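Local coordinates for uncharacterized protein (Mannheimia succiniciproducens, PDB 3KG4) that cleaves CRISPR precursor transcripts as a Cas5d endoribonuclease, a metal-independent RNA-binding enzyme that helps produce the guide RNAs of antiviral defence, at residues D56-L61 and V114-E119; R186-M191 and A208-G213; S29-T34 and K62-E67; I33-A38 and M191-D196. One frame throughout, in Å; residues are numbered along the deposited sequence.

Interaction 1 of 4, residues D56-L61 and V114-E119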
loop_
_atom_site.group_PDB
_atom_site.type_symbol
_atom_site.label_atom_id
_atom_site.label_comp_id
_atom_site.label_asym_id
_atom_site.label_seq_id
_atom_site.Cartn_x
_atom_site.Cartn_y
_atom_site.Cartn_z
ATOM N N ASP A 56 -6.486 -2.225 -5.294
ATOM C CA ASP A 56 -6.688 -3.065 -6.489
ATOM C C ASP A 56 -5.394 -3.717 -6.966
ATOM O O ASP A 56 -5.374 -4.910 -7.336
ATOM C CB ASP A 56 -7.307 -2.236 -7.607
ATOM C CG ASP A 56 -8.645 -1.677 -7.226
ATOM O OD1 ASP A 56 -9.515 -2.469 -6.827
ATOM O OD2 ASP A 56 -8.815 -0.430 -7.295
ATOM N N LYS A 57 -4.336 -2.952 -7.043
ATOM C CA LYS A 57 -3.065 -3.494 -7.516
ATOM C C LYS A 57 -1.922 -2.918 -6.693
ATOM O O LYS A 57 -1.962 -1.771 -6.288
ATOM C CB LYS A 57 -2.854 -3.168 -9.006
ATOM C CG LYS A 57 -3.883 -3.807 -9.971
ATOM C CD LYS A 57 -3.597 -3.388 -11.396
ATOM C CE LYS A 57 -4.467 -4.134 -12.456
ATOM N NZ LYS A 57 -4.078 -3.496 -13.772
ATOM N N ILE A 58 -0.881 -3.701 -6.491
ATOM C CA ILE A 58 0.362 -3.210 -5.934
ATOM C C ILE A 58 1.462 -3.537 -6.928
ATOM O O ILE A 58 1.741 -4.710 -7.173
ATOM C CB ILE A 58 0.690 -3.911 -4.553
ATOM C CG1 ILE A 58 -0.399 -3.578 -3.515
ATOM C CG2 ILE A 58 2.071 -3.540 -4.108
ATOM C CD1 ILE A 58 -0.460 -4.581 -2.320
ATOM N N TYR A 59 2.084 -2.506 -7.484
ATOM C CA TYR A 59 3.245 -2.654 -8.344
ATOM C C TYR A 59 4.507 -2.607 -7.518
ATOM O O TYR A 59 4.738 -1.637 -6.797
ATOM C CB TYR A 59 3.315 -1.521 -9.351
ATOM C CG TYR A 59 2.152 -1.414 -10.283
ATOM C CD1 TYR A 59 2.224 -1.889 -11.594
ATOM C CD2 TYR A 59 0.957 -0.842 -9.860
ATOM C CE1 TYR A 59 1.121 -1.736 -12.466
ATOM C CE2 TYR A 59 -0.127 -0.723 -10.693
ATOM C CZ TYR A 59 -0.040 -1.137 -12.002
ATOM O OH TYR A 59 -1.161 -0.957 -12.796
ATOM N N VAL A 60 5.343 -3.627 -7.652
ATOM C CA VAL A 60 6.579 -3.741 -6.902
ATOM C C VAL A 60 7.730 -3.398 -7.813
ATOM O O VAL A 60 8.000 -4.134 -8.769
ATOM C CB VAL A 60 6.816 -5.167 -6.372
ATOM C CG1 VAL A 60 8.115 -5.218 -5.610
ATOM C CG2 VAL A 60 5.682 -5.582 -5.503
ATOM N N LEU A 61 8.438 -2.317 -7.478
ATOM C CA LEU A 61 9.386 -1.663 -8.399
ATOM C C LEU A 61 10.843 -2.027 -8.169
ATOM O O LEU A 61 11.657 -1.937 -9.086
ATOM C CB LEU A 61 9.237 -0.135 -8.296
ATOM C CG LEU A 61 7.837 0.398 -8.564
ATOM C CD1 LEU A 61 7.818 1.920 -8.458
ATOM C CD2 LEU A 61 7.384 -0.076 -9.944
ATOM N N VAL A 114 12.778 0.333 -0.928
ATOM C CA VAL A 114 11.563 -0.134 -1.533
ATOM C C VAL A 114 10.927 1.002 -2.328
ATOM O O VAL A 114 11.120 2.181 -2.003
ATOM C CB VAL A 114 10.508 -0.583 -0.473
ATOM C CG1 VAL A 114 11.017 -1.725 0.364
ATOM C CG2 VAL A 114 10.093 0.576 0.436
ATOM N N ALA A 115 10.122 0.613 -3.302
ATOM C CA ALA A 115 9.220 1.516 -3.996
ATOM C C ALA A 115 8.088 0.746 -4.622
ATOM O O ALA A 115 8.287 -0.322 -5.235
ATOM C CB ALA A 115 9.982 2.300 -5.058
ATOM N N TYR A 116 6.898 1.312 -4.506
ATOM C CA TYR A 116 5.710 0.700 -5.044
ATOM C C TYR A 116 4.841 1.715 -5.776
ATOM O O TYR A 116 4.962 2.915 -5.542
ATOM C CB TYR A 116 4.859 0.064 -3.949
ATOM C CG TYR A 116 5.650 -0.789 -2.960
ATOM C CD1 TYR A 116 5.957 -2.122 -3.242
ATOM C CD2 TYR A 116 6.096 -0.265 -1.756
ATOM C CE1 TYR A 116 6.687 -2.866 -2.370
ATOM C CE2 TYR A 116 6.843 -1.048 -0.865
ATOM C CZ TYR A 116 7.106 -2.345 -1.173
ATOM O OH TYR A 116 7.859 -3.134 -0.322
ATOM N N VAL A 117 3.930 1.201 -6.584
ATOM C CA VAL A 117 2.723 1.943 -6.949
ATOM C C VAL A 117 1.540 1.228 -6.353
ATOM O O VAL A 117 1.393 -0.016 -6.481
ATOM C CB VAL A 117 2.521 2.084 -8.489
ATOM C CG1 VAL A 117 1.269 2.909 -8.785
ATOM C CG2 VAL A 117 3.730 2.757 -9.063
ATOM N N ILE A 118 0.690 2.017 -5.703
ATOM C CA ILE A 118 -0.581 1.560 -5.159
ATOM C C ILE A 118 -1.693 2.054 -6.049
ATOM O O ILE A 118 -1.818 3.280 -6.289
ATOM C CB ILE A 118 -0.813 2.156 -3.774
ATOM C CG1 ILE A 118 0.354 1.814 -2.846
ATOM C CG2 ILE A 118 -2.180 1.728 -3.237
ATOM C CD1 ILE A 118 0.731 0.325 -2.834
ATOM N N GLU A 119 -2.479 1.111 -6.559
ATOM C CA GLU A 119 -3.612 1.430 -7.388
ATOM C C GLU A 119 -4.859 1.061 -6.609
ATOM O O GLU A 119 -4.963 -0.064 -6.146
ATOM C CB GLU A 119 -3.537 0.646 -8.694
ATOM C CG GLU A 119 -4.558 1.049 -9.694
ATOM C CD GLU A 119 -4.254 0.403 -11.081
ATOM O OE1 GLU A 119 -3.183 0.660 -11.657
ATOM O OE2 GLU A 119 -5.114 -0.349 -11.572
HETATM O O HOH W 1 -4.509 -0.506 -14.075
#
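Strands 51-60 and 114-124 are antiparallel neighbours in the large sheet of this Cas5-family fold, and a classic beta bulge interrupts their ladder, where D56 and K57 both face E119. E119 O takes two donors, D56 N at 2.8 Å and K57 N at 3.1 Å. The ladder runs through the hydrogen-bonded pairs K57-E119 and Y59-V117; Y59 N gives to V117 O at 2.8 Å, and a last bond joins L61 N to A115 O. With the strand axes 159° apart, the register holds from K57 to V60.

On the face of K57, Y59, V117 and E119, Y59 OH donates to E119 OE1 at 2.8 Å, arriving from above the carboxylate plane, which is turned 47° from the ring. The other oxygen, OE2, forms a long salt bridge to K57 NZ (4.0 Å), and a water links the same two atoms. K57 lies alongside E119, and Y59 CD2 packs on V117 CB at 3.6 Å. The opposite face carries I58, V60, Y116 and I118 and packs mainly through carbon: I58 CG1 meets I118 CD1, while V60 CG2 and I58 CG2 approach Y116 CD1.

Strand 7-13 flanks 114-124 and supplies R8, a salt-bridge partner of E119 OE1; strand 214-216 flanks 51-60 on its other edge. I118 leans on A38 and L42 of helix 35-45, which packs against that face.

Interaction 2 of 4, residues R186-M191 and A208-G213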
loop_
_atom_site.group_PDB
_atom_site.type_symbol
_atom_site.label_atom_id
_atom_site.label_comp_id
_atom_site.label_asym_id
_atom_site.label_seq_id
_atom_site.Cartn_x
_atom_site.Cartn_y
_atom_site.Cartn_z
ATOM N N ARG A 186 6.625 -14.182 -8.986
ATOM C CA ARG A 186 6.936 -14.816 -7.707
ATOM C C ARG A 186 5.655 -15.129 -6.922
ATOM O O ARG A 186 4.811 -14.275 -6.774
ATOM C CB ARG A 186 7.792 -13.926 -6.808
ATOM C CG ARG A 186 8.235 -14.635 -5.558
ATOM C CD ARG A 186 8.920 -13.728 -4.528
ATOM N NE ARG A 186 10.304 -13.488 -4.869
ATOM C CZ ARG A 186 11.236 -13.045 -4.031
ATOM N NH1 ARG A 186 10.942 -12.793 -2.758
ATOM N NH2 ARG A 186 12.481 -12.873 -4.475
ATOM N N ASP A 187 5.573 -16.340 -6.376
ATOM C CA ASP A 187 4.498 -16.672 -5.457
ATOM C C ASP A 187 4.929 -16.153 -4.079
ATOM O O ASP A 187 5.848 -16.678 -3.474
ATOM C CB ASP A 187 4.311 -18.184 -5.415
ATOM C CG ASP A 187 3.139 -18.607 -4.539
ATOM O OD1 ASP A 187 2.437 -17.748 -3.908
ATOM O OD2 ASP A 187 2.956 -19.826 -4.474
ATOM N N LEU A 188 4.259 -15.132 -3.579
ATOM C CA LEU A 188 4.622 -14.596 -2.249
ATOM C C LEU A 188 3.951 -15.374 -1.117
ATOM O O LEU A 188 4.239 -15.141 0.038
ATOM C CB LEU A 188 4.244 -13.095 -2.185
ATOM C CG LEU A 188 5.085 -12.261 -3.177
ATOM C CD1 LEU A 188 4.546 -10.897 -3.382
ATOM C CD2 LEU A 188 6.519 -12.192 -2.701
ATOM N N GLY A 189 3.032 -16.283 -1.434
ATOM C CA GLY A 189 2.390 -17.082 -0.382
ATOM C C GLY A 189 1.241 -16.309 0.275
ATOM O O GLY A 189 0.746 -15.304 -0.254
ATOM N N TRP A 190 0.817 -16.790 1.430
ATOM C CA TRP A 190 -0.331 -16.212 2.123
ATOM C C TRP A 190 0.108 -14.955 2.869
ATOM O O TRP A 190 1.142 -14.945 3.527
ATOM C CB TRP A 190 -0.925 -17.244 3.064
ATOM C CG TRP A 190 -1.525 -18.380 2.345
ATOM C CD1 TRP A 190 -1.019 -19.661 2.223
ATOM C CD2 TRP A 190 -2.741 -18.364 1.613
ATOM N NE1 TRP A 190 -1.869 -20.424 1.424
ATOM C CE2 TRP A 190 -2.924 -19.651 1.051
ATOM C CE3 TRP A 190 -3.722 -17.388 1.383
ATOM C CZ2 TRP A 190 -4.032 -19.971 0.312
ATOM C CZ3 TRP A 190 -4.795 -17.701 0.640
ATOM C CH2 TRP A 190 -4.955 -18.992 0.105
ATOM N N MET A 191 -0.621 -13.872 2.695
ATOM C CA MET A 191 -0.208 -12.599 3.295
ATOM C C MET A 191 -1.463 -11.985 3.859
ATOM O O MET A 191 -2.550 -12.199 3.328
ATOM C CB MET A 191 0.353 -11.613 2.243
ATOM C CG MET A 191 1.726 -11.921 1.641
ATOM S SD MET A 191 2.548 -10.610 0.658
ATOM C CE MET A 191 2.326 -9.172 1.853
ATOM N N ALA A 208 -0.937 -13.968 -2.290
ATOM C CA ALA A 208 -0.281 -12.881 -2.969
ATOM C C ALA A 208 0.608 -13.424 -4.076
ATOM O O ALA A 208 1.509 -14.188 -3.798
ATOM C CB ALA A 208 0.568 -12.092 -1.991
ATOM N N GLU A 209 0.368 -12.989 -5.315
ATOM C CA GLU A 209 1.200 -13.438 -6.438
ATOM C C GLU A 209 1.635 -12.249 -7.264
ATOM O O GLU A 209 0.807 -11.439 -7.697
ATOM C CB GLU A 209 0.473 -14.428 -7.310
ATOM C CG GLU A 209 1.341 -14.756 -8.541
ATOM C CD GLU A 209 0.811 -15.888 -9.385
ATOM O OE1 GLU A 209 -0.347 -16.315 -9.163
ATOM O OE2 GLU A 209 1.580 -16.329 -10.281
ATOM N N LEU A 210 2.938 -12.148 -7.431
ATOM C CA LEU A 210 3.556 -11.136 -8.266
ATOM C C LEU A 210 3.533 -11.667 -9.706
ATOM O O LEU A 210 4.123 -12.703 -9.991
ATOM C CB LEU A 210 4.978 -10.954 -7.771
ATOM C CG LEU A 210 5.794 -9.713 -7.952
ATOM C CD1 LEU A 210 4.997 -8.367 -7.858
ATOM C CD2 LEU A 210 6.879 -9.799 -6.902
ATOM N N LYS A 211 2.817 -11.006 -10.584
ATOM C CA LYS A 211 2.777 -11.418 -12.003
ATOM C C LYS A 211 3.190 -10.219 -12.821
ATOM O O LYS A 211 2.535 -9.185 -12.797
ATOM C CB LYS A 211 1.397 -11.875 -12.428
ATOM C CG LYS A 211 0.870 -13.056 -11.688
ATOM C CD LYS A 211 -0.580 -13.403 -12.113
ATOM C CE LYS A 211 -0.629 -14.214 -13.430
ATOM N NZ LYS A 211 -2.037 -14.692 -13.819
ATOM N N ASN A 212 4.313 -10.357 -13.506
ATOM C CA ASN A 212 4.913 -9.250 -14.220
ATOM C C ASN A 212 4.960 -7.969 -13.390
ATOM O O ASN A 212 4.552 -6.904 -13.830
ATOM C CB ASN A 212 4.181 -9.050 -15.533
ATOM C CG ASN A 212 4.350 -10.248 -16.444
ATOM O OD1 ASN A 212 5.460 -10.736 -16.611
ATOM N ND2 ASN A 212 3.264 -10.765 -16.954
ATOM N N GLY A 213 5.517 -8.109 -12.207
ATOM C CA GLY A 213 5.769 -7.012 -11.305
ATOM C C GLY A 213 4.560 -6.485 -10.573
ATOM O O GLY A 213 4.683 -5.485 -9.856
#
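R186 and L210 form an antiparallel hydrogen-bonded pair in the hairpin of strands 186-195 and 203-211, and each backbone serves the other as donor and acceptor. L210 N reaches R186 O at 2.9 Å and R186 N reaches L210 O at 3.1 Å. Beyond the D187-E209 pair the register slips: L188 and G189 both face A208, a classic beta bulge. A208 O accepts from L188 N at 2.9 Å through a more bent bond (N-H...O 138°), whereas A208 N gives to G189 O at 3.0 Å.

The amide of G189 turns back within its own strand. Its N donates to D187 OD1 at 2.9 Å, closing an Asx turn; the donor sits above the carboxylate plane, and CG anti to the backbone N (chi1 -176°) carries the carboxylate toward it. G189 has a positive phi, a conformation open mainly to glycine. The other oxygen, D187 OD2, makes a salt bridge with R207. R186 sends its guanidinium away from the hairpin partner, and NH1 meets D31 OD2.

Apolar groups line the side of L188 and A208. A208 CB lies 3.6 Å from M191 SD and 3.8 Å from L188 CB.

Four backbone bonds cross the hairpin, the G189 amide being met by D187 instead, while salt bridges tie D187 to R207 of the partner strand and R186 to D31 of the loop before helix 35-45.

Interaction 3 of 4, residues S29-T34 and K62-E67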
loop_
_atom_site.group_PDB
_atom_site.type_symbol
_atom_site.label_atom_id
_atom_site.label_comp_id
_atom_site.label_asym_id
_atom_site.label_seq_id
_atom_site.Cartn_x
_atom_site.Cartn_y
_atom_site.Cartn_z
ATOM N N SER A 29 9.677 -8.605 8.333
ATOM C CA SER A 29 8.769 -8.022 7.318
ATOM C C SER A 29 8.363 -9.075 6.277
ATOM O O SER A 29 9.113 -9.999 5.914
ATOM C CB SER A 29 9.447 -6.847 6.597
ATOM O OG SER A 29 8.605 -6.219 5.592
ATOM N N TYR A 30 7.153 -8.901 5.788
ATOM C CA TYR A 30 6.744 -9.502 4.562
ATOM C C TYR A 30 7.646 -8.995 3.441
ATOM O O TYR A 30 8.378 -8.003 3.607
ATOM C CB TYR A 30 5.345 -9.109 4.269
ATOM C CG TYR A 30 4.256 -9.854 4.963
ATOM C CD1 TYR A 30 4.063 -11.222 4.740
ATOM C CD2 TYR A 30 3.342 -9.188 5.741
ATOM C CE1 TYR A 30 3.004 -11.903 5.330
ATOM C CE2 TYR A 30 2.280 -9.860 6.342
ATOM C CZ TYR A 30 2.128 -11.221 6.121
ATOM O OH TYR A 30 1.080 -11.912 6.679
ATOM N N ASP A 31 7.609 -9.691 2.312
ATOM C CA ASP A 31 8.437 -9.352 1.158
ATOM C C ASP A 31 8.027 -8.078 0.459
ATOM O O ASP A 31 8.867 -7.466 -0.207
ATOM C CB ASP A 31 8.413 -10.488 0.097
ATOM C CG ASP A 31 9.066 -11.743 0.559
ATOM O OD1 ASP A 31 9.442 -11.843 1.744
ATOM O OD2 ASP A 31 9.269 -12.651 -0.303
ATOM N N VAL A 32 6.769 -7.689 0.612
ATOM C CA VAL A 32 6.204 -6.503 -0.032
ATOM C C VAL A 32 5.148 -5.906 0.904
ATOM O O VAL A 32 4.694 -6.526 1.878
ATOM C CB VAL A 32 5.495 -6.859 -1.375
ATOM C CG1 VAL A 32 6.492 -7.590 -2.386
ATOM C CG2 VAL A 32 4.291 -7.776 -1.127
ATOM N N ILE A 33 4.713 -4.711 0.540
ATOM C CA ILE A 33 3.622 -4.061 1.226
ATOM C C ILE A 33 2.294 -4.843 1.156
ATOM O O ILE A 33 1.936 -5.449 0.127
ATOM C CB ILE A 33 3.484 -2.582 0.690
ATOM C CG1 ILE A 33 2.504 -1.783 1.559
ATOM C CG2 ILE A 33 2.996 -2.606 -0.751
ATOM C CD1 ILE A 33 2.606 -0.267 1.395
ATOM N N THR A 34 1.590 -4.874 2.286
ATOM C CA THR A 34 0.296 -5.474 2.387
ATOM C C THR A 34 -0.755 -4.481 1.917
ATOM O O THR A 34 -0.512 -3.274 1.953
ATOM C CB THR A 34 -0.024 -5.841 3.858
ATOM O OG1 THR A 34 0.136 -4.662 4.679
ATOM C CG2 THR A 34 0.946 -6.964 4.365
ATOM N N LYS A 62 11.192 -2.428 -6.950
ATOM C CA LYS A 62 12.571 -2.617 -6.612
ATOM C C LYS A 62 12.822 -4.022 -6.054
ATOM O O LYS A 62 11.931 -4.622 -5.482
ATOM C CB LYS A 62 13.007 -1.546 -5.622
ATOM C CG LYS A 62 13.222 -0.178 -6.266
ATOM C CD LYS A 62 13.768 0.800 -5.261
ATOM C CE LYS A 62 14.721 1.806 -5.879
ATOM N NZ LYS A 62 15.041 2.917 -4.917
ATOM N N PRO A 63 14.028 -4.560 -6.279
ATOM C CA PRO A 63 14.337 -5.903 -5.816
ATOM C C PRO A 63 14.103 -6.046 -4.313
ATOM O O PRO A 63 14.337 -5.121 -3.561
ATOM C CB PRO A 63 15.831 -6.072 -6.158
ATOM C CG PRO A 63 16.139 -4.965 -7.102
ATOM C CD PRO A 63 15.225 -3.860 -6.768
ATOM N N ILE A 64 13.535 -7.190 -3.945
ATOM C CA ILE A 64 13.214 -7.552 -2.576
ATOM C C ILE A 64 14.510 -7.847 -1.812
ATOM O O ILE A 64 15.211 -8.823 -2.123
ATOM C CB ILE A 64 12.215 -8.749 -2.570
ATOM C CG1 ILE A 64 10.952 -8.362 -3.355
ATOM C CG2 ILE A 64 11.829 -9.150 -1.117
ATOM C CD1 ILE A 64 9.941 -9.466 -3.588
ATOM N N ARG A 65 14.845 -6.990 -0.840
ATOM C CA ARG A 65 16.077 -7.130 -0.051
ATOM C C ARG A 65 15.862 -6.785 1.418
ATOM O O ARG A 65 15.116 -5.867 1.717
ATOM C CB ARG A 65 17.182 -6.253 -0.615
ATOM C CG ARG A 65 17.805 -6.932 -1.834
ATOM C CD ARG A 65 18.873 -6.101 -2.500
ATOM N NE ARG A 65 18.552 -4.673 -2.498
ATOM C CZ ARG A 65 19.143 -3.767 -1.726
ATOM N NH1 ARG A 65 20.101 -4.114 -0.861
ATOM N NH2 ARG A 65 18.759 -2.501 -1.804
ATOM N N PHE A 66 16.560 -7.496 2.300
ATOM C CA PHE A 66 16.337 -7.418 3.739
ATOM C C PHE A 66 17.608 -7.034 4.469
ATOM O O PHE A 66 18.725 -7.292 3.990
ATOM C CB PHE A 66 15.881 -8.769 4.271
ATOM C CG PHE A 66 14.544 -9.191 3.779
ATOM C CD1 PHE A 66 13.400 -8.718 4.373
ATOM C CD2 PHE A 66 14.414 -10.125 2.754
ATOM C CE1 PHE A 66 12.157 -9.133 3.941
ATOM C CE2 PHE A 66 13.162 -10.494 2.313
ATOM C CZ PHE A 66 12.043 -10.015 2.923
ATOM N N GLU A 67 17.446 -6.411 5.625
ATOM C CA GLU A 67 18.574 -6.101 6.516
ATOM C C GLU A 67 18.070 -6.249 7.949
ATOM O O GLU A 67 16.947 -5.821 8.260
ATOM C CB GLU A 67 19.069 -4.667 6.237
ATOM C CG GLU A 67 20.282 -4.182 7.020
ATOM C CD GLU A 67 20.580 -2.687 6.750
ATOM O OE1 GLU A 67 20.714 -2.283 5.577
ATOM O OE2 GLU A 67 20.655 -1.892 7.709
#
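Van der Waals packing joins D31 and V32, in the loop leading to helix 35-45, to I64 in the segment after strand 51-60. I64 touches with both branches: CG2 lies 3.5 Å from D31 O and 3.9 Å from D31 CB, while CD1 reaches V32 CG1 at 4.1 Å, the apolar pair of the contact. The I64 side chain crosses that of D31 at about a right angle, and CG1, anti to the carbonyl carbon (chi1 -58°), carries CD1 across to the valine.

The second kind of contact sets oxygen atoms at the outer end of the F66 ring. D31 OD1 lies in the plane of that ring at its edge, 3.4 Å from CZ, and the carboxylate is turned 64° from it. Y30 O also comes near the ring edge, 4.0 Å from CE1. S29 O approaches the same CE1 obliquely at 3.7 Å. This placing of oxygens near ring C-H groups is consistent with weak electrostatic attraction.

Polar bonds work within or beyond the pair. S29 OG donates to Y30 O at 2.7 Å, on a lone pair in the carbonyl plane, and so ties the loop to itself. D31 OD2 is engaged in a salt bridge to R186 NH1, whose arginine also packs on I64. The two segments run nearly antiparallel here, 166° apart, but their nearest CA atoms, those of D31 and I64, are 6.3 Å apart.

Around them, L111 of strand 107-112, the sheet partner of strand 66-70, touches S29, I64 and F66. V32 leans on V60 of strand 51-60, D31 on L188 of strand 186-195, and T34 caps the N-terminus of helix 35-45.

Interaction 4 of 4, residues I33-A38 and M191-D196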
loop_
_atom_site.group_PDB
_atom_site.type_symbol
_atom_site.label_atom_id
_atom_site.label_comp_id
_atom_site.label_asym_id
_atom_site.label_seq_id
_atom_site.Cartn_x
_atom_site.Cartn_y
_atom_site.Cartn_z
ATOM N N ILE A 33 4.713 -4.711 0.540
ATOM C CA ILE A 33 3.622 -4.061 1.226
ATOM C C ILE A 33 2.294 -4.843 1.156
ATOM O O ILE A 33 1.936 -5.449 0.127
ATOM C CB ILE A 33 3.484 -2.582 0.690
ATOM C CG1 ILE A 33 2.504 -1.783 1.559
ATOM C CG2 ILE A 33 2.996 -2.606 -0.751
ATOM C CD1 ILE A 33 2.606 -0.267 1.395
ATOM N N THR A 34 1.590 -4.874 2.286
ATOM C CA THR A 34 0.296 -5.474 2.387
ATOM C C THR A 34 -0.755 -4.481 1.917
ATOM O O THR A 34 -0.512 -3.274 1.953
ATOM C CB THR A 34 -0.024 -5.841 3.858
ATOM O OG1 THR A 34 0.136 -4.662 4.679
ATOM C CG2 THR A 34 0.946 -6.964 4.365
ATOM N N PRO A 35 -1.939 -4.979 1.496
ATOM C CA PRO A 35 -3.078 -4.125 1.207
ATOM C C PRO A 35 -3.401 -3.250 2.429
ATOM O O PRO A 35 -3.696 -2.078 2.287
ATOM C CB PRO A 35 -4.198 -5.129 0.969
ATOM C CG PRO A 35 -3.428 -6.373 0.386
ATOM C CD PRO A 35 -2.181 -6.395 1.147
ATOM N N SER A 36 -3.330 -3.861 3.623
ATOM C CA SER A 36 -3.578 -3.186 4.901
ATOM C C SER A 36 -2.705 -1.937 5.069
ATOM O O SER A 36 -3.210 -0.830 5.336
ATOM C CB SER A 36 -3.334 -4.187 6.049
ATOM O OG SER A 36 -3.837 -3.671 7.254
ATOM N N ALA A 37 -1.405 -2.078 4.863
ATOM C CA ALA A 37 -0.486 -0.942 4.968
ATOM C C ALA A 37 -0.701 0.107 3.880
ATOM O O ALA A 37 -0.539 1.339 4.120
ATOM C CB ALA A 37 1.008 -1.405 4.980
ATOM N N ALA A 38 -1.027 -0.369 2.685
ATOM C CA ALA A 38 -1.271 0.521 1.551
ATOM C C ALA A 38 -2.495 1.400 1.831
ATOM O O ALA A 38 -2.455 2.612 1.606
ATOM C CB ALA A 38 -1.426 -0.291 0.217
ATOM N N MET A 191 -0.621 -13.872 2.695
ATOM C CA MET A 191 -0.208 -12.599 3.295
ATOM C C MET A 191 -1.463 -11.985 3.859
ATOM O O MET A 191 -2.550 -12.199 3.328
ATOM C CB MET A 191 0.353 -11.613 2.243
ATOM C CG MET A 191 1.726 -11.921 1.641
ATOM S SD MET A 191 2.548 -10.610 0.658
ATOM C CE MET A 191 2.326 -9.172 1.853
ATOM N N LEU A 192 -1.305 -11.169 4.900
ATOM C CA LEU A 192 -2.418 -10.400 5.418
ATOM C C LEU A 192 -3.004 -9.555 4.321
ATOM O O LEU A 192 -2.244 -8.887 3.628
ATOM C CB LEU A 192 -1.901 -9.470 6.516
ATOM C CG LEU A 192 -3.011 -8.658 7.188
ATOM C CD1 LEU A 192 -3.809 -9.640 8.062
ATOM C CD2 LEU A 192 -2.349 -7.523 8.004
ATOM N N HIS A 193 -4.327 -9.639 4.127
ATOM C CA HIS A 193 -5.052 -8.727 3.272
ATOM C C HIS A 193 -5.419 -7.500 4.169
ATOM O O HIS A 193 -4.983 -6.375 3.934
ATOM C CB HIS A 193 -6.294 -9.403 2.729
ATOM C CG HIS A 193 -7.004 -8.643 1.648
ATOM N ND1 HIS A 193 -7.107 -7.268 1.639
ATOM C CD2 HIS A 193 -7.670 -9.071 0.549
ATOM C CE1 HIS A 193 -7.769 -6.876 0.564
ATOM N NE2 HIS A 193 -8.138 -7.953 -0.110
ATOM N N ASP A 194 -6.218 -7.729 5.195
ATOM C CA ASP A 194 -6.540 -6.645 6.151
ATOM C C ASP A 194 -7.170 -7.251 7.397
ATOM O O ASP A 194 -7.404 -8.439 7.439
ATOM C CB ASP A 194 -7.505 -5.622 5.495
ATOM C CG ASP A 194 -7.139 -4.153 5.793
ATOM O OD1 ASP A 194 -7.294 -3.313 4.851
ATOM O OD2 ASP A 194 -6.691 -3.851 6.945
ATOM N N ILE A 195 -7.444 -6.410 8.407
ATOM C CA ILE A 195 -8.059 -6.820 9.684
ATOM C C ILE A 195 -9.369 -6.036 9.900
ATOM O O ILE A 195 -9.468 -4.877 9.484
ATOM C CB ILE A 195 -7.120 -6.526 10.887
ATOM C CG1 ILE A 195 -5.847 -7.365 10.795
ATOM C CG2 ILE A 195 -7.784 -6.857 12.229
ATOM C CD1 ILE A 195 -4.560 -6.540 10.919
ATOM N N ASP A 196 -10.364 -6.669 10.520
ATOM C CA ASP A 196 -11.570 -5.955 11.009
ATOM C C ASP A 196 -11.447 -5.803 12.525
ATOM O O ASP A 196 -11.437 -6.804 13.257
ATOM C CB ASP A 196 -12.856 -6.727 10.672
#
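D194 OD2 is gripped by two donors, S36 OG and the amide I195 N. The serine hydroxyl donates at 2.9 Å from well above the carboxylate plane (62° out of it), whereas I195 N uses the anti lone pair of OD2 at 3.0 Å. S36 OG stands anti to its own backbone N (chi1 -167°), which points it to the aspartate. The other oxygen, D194 OD1, makes a salt bridge to R39, about one turn on from S36.

S36 lies in the first turn of helix 35-45, and T34 is its N-cap: T34 OG1 accepts from A37 N at 3.0 Å. The helix thus begins directly against strand 186-195, near the classic beta bulge in which H193 and D194 both face H204. P35 fits against the bulge, its CB 3.3 Å from H193 O and 3.7 Å from H193 ND1; the P35 and H193 side chains cross at about a right angle, and H193 NE2 donates onward to P218 O.

Apolar atoms complete the interface. The M191 methyl CE touches T34 CG2 at 3.6 Å, and L192 CD2 reaches S36 CB at 4.0 Å. L192 O, buried beside P35 CD, has no hydrogen-bonding partner in the model.

Interactions 1 and 4 are buried, 1 nearer the chain centre, whereas 2 and 3 are partly buried with exposed residues. Interactions 1 and 2 are both antiparallel strand pairings in the large sheet, linked by a probable V60 N to G213 O bond and packing of V60 on L210. Interactions 3 and 4 instead dock the loop and the start of helix 35-45, their segments overlapping at I33 and T34. Interaction 3 depends on packing and oxygens near a ring, interaction 4 on packing plus a serine-aspartate bond. The R186-D31 salt bridge ties 2 to 3, M191 serves both 2 and 4, and I118 against A38 joins 1 to 4.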